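Side-chain contacts in haloacid delahogenase-like family hydrolase (Xanthomonas campestris pv. campestris, PDB 2PKE), which binds a magnesium ion and probably works as a phosphatase of the haloacid dehalogenase-like hydrolase family: residues Ser78-Glu81 with Thr82-Leu86; Glu112-Ala115 with Gly116-Glu119. All coordinates share one frame; numbering follows the deposited sequence.

Interaction 1: residues Ser78-Glu81 with Thr82-Leu86; sequences SMIE and TAIEL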
loop_
_atom_site.group_PDB
_atom_site.type_symbol
_atom_site.label_atom_id
_atom_site.label_comp_id
_atom_site.label_asym_id
_atom_site.label_seq_id
_atom_site.Cartn_x
_atom_site.Cartn_y
_atom_site.Cartn_z
ATOM N N SER A 78 0.671 -9.785 -14.942
ATOM C CA SER A 78 -0.433 -10.220 -15.822
ATOM C C SER A 78 0.002 -10.199 -17.308
ATOM O O SER A 78 -0.398 -11.042 -18.077
ATOM C CB SER A 78 -1.650 -9.364 -15.595
ATOM O OG SER A 78 -2.165 -9.522 -14.260
HETATM N N MSE A 79 0.810 -9.222 -17.703
HETATM C CA MSE A 79 1.357 -9.164 -19.064
HETATM C C MSE A 79 2.257 -10.328 -19.330
HETATM O O MSE A 79 2.281 -10.810 -20.427
HETATM C CB MSE A 79 2.146 -7.881 -19.310
HETATM C CG MSE A 79 1.274 -6.653 -19.482
HETATM SE SE MSE A 79 2.369 -5.109 -19.877
HETATM C CE MSE A 79 0.881 -4.042 -20.548
ATOM N N ILE A 80 3.059 -10.744 -18.365
ATOM C CA ILE A 80 3.998 -11.853 -18.591
ATOM C C ILE A 80 3.149 -13.108 -18.860
ATOM O O ILE A 80 3.351 -13.861 -19.853
ATOM C CB ILE A 80 5.009 -12.060 -17.397
ATOM C CG1 ILE A 80 6.096 -10.953 -17.396
ATOM C CG2 ILE A 80 5.660 -13.461 -17.482
ATOM C CD1 ILE A 80 6.748 -10.646 -16.021
ATOM N N GLU A 81 2.182 -13.305 -17.978
ATOM C CA GLU A 81 1.292 -14.457 -18.032
ATOM C C GLU A 81 0.516 -14.485 -19.345
ATOM O O GLU A 81 0.396 -15.516 -19.998
ATOM C CB GLU A 81 0.397 -14.394 -16.800
ATOM C CG GLU A 81 -0.205 -15.679 -16.357
ATOM C CD GLU A 81 -0.513 -15.677 -14.857
ATOM O OE1 GLU A 81 -1.165 -14.724 -14.367
ATOM O OE2 GLU A 81 -0.091 -16.634 -14.172
ATOM N N THR A 82 0.009 -13.336 -19.753
ATOM C CA THR A 82 -0.708 -13.215 -21.029
ATOM C C THR A 82 0.160 -13.524 -22.255
ATOM O O THR A 82 -0.301 -14.195 -23.203
ATOM C CB THR A 82 -1.246 -11.804 -21.217
ATOM O OG1 THR A 82 -2.041 -11.411 -20.086
ATOM C CG2 THR A 82 -2.109 -11.726 -22.456
ATOM N N ALA A 83 1.403 -13.011 -22.270
ATOM C CA ALA A 83 2.347 -13.264 -23.398
ATOM C C ALA A 83 2.720 -14.717 -23.541
ATOM O O ALA A 83 2.834 -15.234 -24.672
ATOM C CB ALA A 83 3.612 -12.426 -23.248
ATOM N N ILE A 84 2.926 -15.383 -22.414
ATOM C CA ILE A 84 3.256 -16.783 -22.423
ATOM C C ILE A 84 2.070 -17.572 -23.013
ATOM O O ILE A 84 2.265 -18.499 -23.821
ATOM C CB ILE A 84 3.710 -17.272 -21.015
ATOM C CG1 ILE A 84 5.054 -16.620 -20.660
ATOM C CG2 ILE A 84 3.958 -18.760 -21.020
ATOM C CD1 ILE A 84 5.482 -16.734 -19.212
ATOM N N GLU A 85 0.858 -17.200 -22.631
ATOM C CA GLU A 85 -0.362 -17.800 -23.221
ATOM C C GLU A 85 -0.532 -17.533 -24.694
ATOM O O GLU A 85 -0.786 -18.460 -25.488
ATOM C CB GLU A 85 -1.625 -17.260 -22.552
ATOM C CG GLU A 85 -1.784 -17.640 -21.109
ATOM C CD GLU A 85 -2.001 -19.110 -20.928
ATOM O OE1 GLU A 85 -2.779 -19.708 -21.709
ATOM O OE2 GLU A 85 -1.369 -19.671 -20.006
ATOM N N LEU A 86 -0.469 -16.258 -25.046
ATOM C CA LEU A 86 -0.689 -15.830 -26.411
ATOM C C LEU A 86 0.294 -16.471 -27.383
ATOM O O LEU A 86 -0.105 -16.831 -28.489
ATOM C CB LEU A 86 -0.604 -14.312 -26.542
ATOM C CG LEU A 86 -1.800 -13.519 -26.049
ATOM C CD1 LEU A 86 -1.463 -12.001 -25.947
ATOM C CD2 LEU A 86 -2.982 -13.775 -26.946
#
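T82 grips the carbonyl oxygen of S78 twice, one turn back along the alpha-helix 72-86, a helix of the all-helical part of this HAD-family chain. Its hydroxyl OG1 donates to S78 O at 2.6 Å, and its amide N donates to the same S78 O at 2.9 Å. The two donors arrive from opposite faces of the carbonyl plane, OG1 standing 36° out of it, so both can reach the one oxygen together. The chi1 of -54° sets OG1 beside the threonine's own backbone N and turns it back toward the preceding turn; the buried hydroxyl thus finds its acceptor within the helix, while the remainder of T82 packs on F38, L57 and V60. The i to i+4 pattern runs on with A83 N to M79 O (3.0 Å), I84 N to I80 O and the longer E85 N to E81 O (3.2 Å).

E81 and E85 follow each other on one flank, but their carboxylates stay apart, with E81 OE2 6.7 Å from E85 OE2. E81 extends away from this turn, and its OE1 forms a salt bridge with R104 of the second subunit, its OE2 a hydrogen bond with Q97 of the same neighbouring subunit; N64 of its own chain hydrogen-bonds OE1. Those partners would probably stabilise the buried carboxylate as the anion. E85 instead bends at chi2 (-67°), and its methylene CG rests 3.2 Å from E81 O.

Apolar packing completes the contact. Selenomethionine M79 touches F38 and I99, whereas I80 reaches I96 of both subunits, placing this turn at the dimer interface. I80 and I84, one turn apart, run alongside each other in a common direction, and the methyl CG2 of I80 meets the terminal CD1 of I84 at 3.7 Å.

Interaction 2: residues Glu112-Ala115 with Gly116-Glu119; sequences EVIA and GVRE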
loop_
_atom_site.group_PDB
_atom_site.type_symbol
_atom_site.label_atom_id
_atom_site.label_comp_id
_atom_site.label_asym_id
_atom_site.label_seq_id
_atom_site.Cartn_x
_atom_site.Cartn_y
_atom_site.Cartn_z
ATOM N N GLU A 112 3.313 14.297 -14.437
ATOM C CA GLU A 112 3.070 15.612 -14.982
ATOM C C GLU A 112 1.685 16.056 -14.544
ATOM O O GLU A 112 0.673 15.490 -14.968
ATOM C CB GLU A 112 3.159 15.547 -16.495
ATOM C CG GLU A 112 2.615 16.793 -17.204
ATOM C CD GLU A 112 2.679 16.681 -18.727
ATOM O OE1 GLU A 112 3.253 15.681 -19.244
ATOM O OE2 GLU A 112 2.150 17.599 -19.393
ATOM N N VAL A 113 1.654 17.077 -13.698
ATOM C CA VAL A 113 0.424 17.619 -13.212
ATOM C C VAL A 113 -0.365 18.244 -14.374
ATOM O O VAL A 113 0.195 18.798 -15.311
ATOM C CB VAL A 113 0.679 18.579 -12.002
ATOM C CG1 VAL A 113 -0.625 19.337 -11.540
ATOM C CG2 VAL A 113 1.271 17.792 -10.869
ATOM N N ILE A 114 -1.677 18.091 -14.333
ATOM C CA ILE A 114 -2.544 18.574 -15.405
ATOM C C ILE A 114 -2.693 20.095 -15.311
ATOM O O ILE A 114 -2.696 20.661 -14.217
ATOM C CB ILE A 114 -3.909 17.838 -15.335
ATOM C CG1 ILE A 114 -3.732 16.432 -15.929
ATOM C CG2 ILE A 114 -4.995 18.670 -16.000
ATOM C CD1 ILE A 114 -4.800 15.434 -15.538
ATOM N N ALA A 115 -2.798 20.756 -16.464
ATOM C CA ALA A 115 -2.959 22.205 -16.508
ATOM C C ALA A 115 -4.088 22.691 -15.617
ATOM O O ALA A 115 -5.216 22.209 -15.730
ATOM C CB ALA A 115 -3.208 22.680 -17.959
ATOM N N GLY A 116 -3.758 23.631 -14.725
ATOM C CA GLY A 116 -4.726 24.302 -13.865
ATOM C C GLY A 116 -5.000 23.653 -12.528
ATOM O O GLY A 116 -5.689 24.230 -11.677
ATOM N N VAL A 117 -4.445 22.461 -12.323
ATOM C CA VAL A 117 -4.743 21.680 -11.130
ATOM C C VAL A 117 -4.236 22.352 -9.869
ATOM O O VAL A 117 -4.987 22.553 -8.932
ATOM C CB VAL A 117 -4.241 20.245 -11.268
ATOM C CG1 VAL A 117 -4.151 19.534 -9.922
ATOM C CG2 VAL A 117 -5.156 19.484 -12.237
ATOM N N ARG A 118 -2.978 22.783 -9.860
ATOM C CA ARG A 118 -2.411 23.351 -8.648
ATOM C C ARG A 118 -3.187 24.562 -8.207
ATOM O O ARG A 118 -3.416 24.751 -6.987
ATOM C CB ARG A 118 -0.917 23.689 -8.848
ATOM C CG ARG A 118 -0.232 24.195 -7.615
ATOM C CD ARG A 118 1.282 24.347 -7.712
ATOM N NE ARG A 118 1.533 24.845 -6.400
ATOM C CZ ARG A 118 1.928 24.139 -5.362
ATOM N NH1 ARG A 118 2.429 22.916 -5.470
ATOM N NH2 ARG A 118 1.950 24.747 -4.206
ATOM N N GLU A 119 -3.590 25.412 -9.155
ATOM C CA GLU A 119 -4.336 26.631 -8.779
ATOM C C GLU A 119 -5.713 26.273 -8.225
ATOM O O GLU A 119 -6.141 26.876 -7.299
ATOM C CB GLU A 119 -4.553 27.602 -9.966
ATOM C CG GLU A 119 -3.280 28.364 -10.350
ATOM C CD GLU A 119 -2.343 27.609 -11.298
ATOM O OE1 GLU A 119 -2.596 26.412 -11.644
ATOM O OE2 GLU A 119 -1.337 28.249 -11.707
HETATM O O HOH W 1 -1.221 22.649 -12.214
#
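I114 and V117 close a type II beta turn through the bond from V117 N to I114 O (3.1 Å, N-H...O angle 160°), with G116, at positive phi (90°), serving as N-cap of helix 117-125. A water bridges the same corner: it donates to I114 O and accepts from R118 N at 2.9 Å, so the carbonyl has two donors and one amide of the first helical turn gains a partner.

The side chain of V117 meets two residues with its two branches. Its chi1 of 163° sets CG1 anti to the backbone N and CG2 beside it; CG2 lies 3.7 Å from I114 CB, and CG1 lies 3.9 Å from V113 CG1. That same V113 methyl also comes within 3.7 Å of V117 CB, and both pairs of side chains meet at a slant. L24 and P233 pack against V117 as well, while I114 leans on Y208 and shares backbone hydrogen bonding with L24. The guanidinium of R118 turns from the corner to a salt bridge with D152.

I114 stands about 8 Å, side chain to side chain, from the magnesium ligands D21 and N187. The contact therefore combines a backbone-bonded turn with a small apolar cluster: backbone and water satisfy the carbonyl and the helix-start amide, while the branched aliphatic groups of V113, I114 and V117 pack across the corner, close to the metal site but not among the ligands of the ion.

Following the chain from the N terminus, interaction 1 comes first, within the last turns of helix 72-86, and interaction 2 comes later, where the loop after helix 93-107 enters helix 117-125. They are in series, neither nesting nor crossing. Interaction 1 closes no loop, since it joins successive helical turns; interaction 2 closes a tight turn. Helix 93-107 lies between them in sequence, packing against the first contact and leading by its following loop to the second. Their centres are 36 Å apart and their nearest atoms about 19 Å. One belongs to the helical part and dimer interface, the other to the part holding the parallel sheet and magnesium.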